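Side-chain contact in mannose-specific lectin CEA chain 1 (Colocasia esculenta, PDB 5D5G), which binds mannose as a tuber lectin, agglutinates rabbit erythrocytes and is toxic to cotton aphids and other hemipteran insects: residues 5-8 with 9-12. Numbering follows the deposited sequence.
Sequences YLLS and GQTL. With MG (magnesium ion), chain G.
Gln10 folds back along Leu7 and holds both its backbone N-H and its C=O. Two hydrogen bonds do this. The backbone N of Gln10 donates to Leu7 O at 2.7 Å, closing a type II beta turn over Ser8 and Gly9. The side-chain OE1 of Gln10 then accepts from Leu7 N at 2.8 Å, with the donor tilted 34° from the carbonyl plane. With CG anti to the carbonyl carbon (chi1 -68°) and the chain extended beyond it, the amide runs alongside Leu7 and OE1 reaches its N-H. Glycine at the third turn position suits its positive phi of 111°.

Carbon-bearing side chains pack round these bonds. Leu7 and Gln10 lie side by side and point the same way, with the Leu7 CB methylene 3.2 Å from Gln10 OE1. The Leu6 CD1 methyl packs on Gln10 CB at 3.6 Å and lies 3.2 Å from Gln10 O. The Tyr5 ring is nearly parallel to the Gln10 amide, which meets it at the edge through OE1.

A water bonded to Tyr5 OH receives a weak bond from Gln10 NE2; Tyr5 OH also hydrogen-bonds the backbone of another protein chain.

Leu6 O binds magnesium at 1.9 Å, and Ala85 O is the second protein ligand. The whole is a tight turn, braced by a glutamine, linking strands 5-7 and 11-12 of two different sheets in the bulb-type lectin domain.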
# COMPACT_ATOMS: atom_id res chain seq x y z
N TYR A 5 -3.26 3.32 -5.04
CA TYR A 5 -2.18 3.91 -4.25
C TYR A 5 -1.54 5.13 -4.88
O TYR A 5 -1.64 5.35 -6.08
CB TYR A 5 -1.09 2.89 -3.87
CG TYR A 5 -0.25 2.33 -5.01
CD1 TYR A 5 0.84 3.03 -5.51
CD2 TYR A 5 -0.49 1.05 -5.51
CE1 TYR A 5 1.64 2.50 -6.53
CE2 TYR A 5 0.30 0.52 -6.52
CZ TYR A 5 1.36 1.24 -7.03
OH TYR A 5 2.13 0.70 -8.04
N LEU A 6 -0.85 5.89 -4.05
CA LEU A 6 -0.04 7.01 -4.50
C LEU A 6 1.29 6.96 -3.75
O LEU A 6 1.33 7.11 -2.53
CB LEU A 6 -0.77 8.31 -4.19
CG LEU A 6 0.09 9.57 -4.33
CD1 LEU A 6 0.47 9.80 -5.78
CD2 LEU A 6 -0.64 10.77 -3.77
N LEU A 7 2.39 6.73 -4.47
CA LEU A 7 3.70 6.65 -3.82
C LEU A 7 4.29 8.05 -3.63
O LEU A 7 4.08 8.93 -4.47
CB LEU A 7 4.66 5.75 -4.61
CG LEU A 7 4.26 4.29 -4.79
CD1 LEU A 7 5.32 3.48 -5.54
CD2 LEU A 7 3.95 3.68 -3.44
N SER A 8 5.00 8.28 -2.53
CA SER A 8 5.64 9.57 -2.32
C SER A 8 6.61 9.80 -3.46
O SER A 8 7.46 8.96 -3.73
CB SER A 8 6.35 9.61 -0.97
OG SER A 8 7.48 8.76 -0.98
N GLY A 9 6.44 10.92 -4.14
CA GLY A 9 7.21 11.21 -5.34
C GLY A 9 6.31 11.16 -6.57
O GLY A 9 6.69 11.62 -7.65
N GLN A 10 5.12 10.59 -6.40
CA GLN A 10 4.15 10.46 -7.48
C GLN A 10 3.03 11.47 -7.30
O GLN A 10 2.82 11.95 -6.19
CB GLN A 10 3.54 9.05 -7.50
CG GLN A 10 4.50 7.92 -7.88
CD GLN A 10 3.83 6.57 -7.92
OE1 GLN A 10 2.84 6.32 -7.20
NE2 GLN A 10 4.36 5.67 -8.74
N THR A 11 2.30 11.76 -8.38
CA THR A 11 1.24 12.77 -8.29
C THR A 11 -0.13 12.33 -8.82
O THR A 11 -0.24 11.68 -9.86
CB THR A 11 1.67 14.07 -9.02
OG1 THR A 11 3.06 14.33 -8.77
CG2 THR A 11 0.85 15.22 -8.52
N LEU A 12 -1.18 12.66 -8.07
CA LEU A 12 -2.55 12.45 -8.51
C LEU A 12 -3.05 13.73 -9.19
O LEU A 12 -3.62 14.62 -8.54
CB LEU A 12 -3.44 12.11 -7.32
CG LEU A 12 -4.94 12.02 -7.61
CD1 LEU A 12 -5.25 10.80 -8.45
CD2 LEU A 12 -5.72 12.03 -6.31
MG MG G . -0.14 7.23 -1.37
O HOH W 1 3.91 2.33 -8.78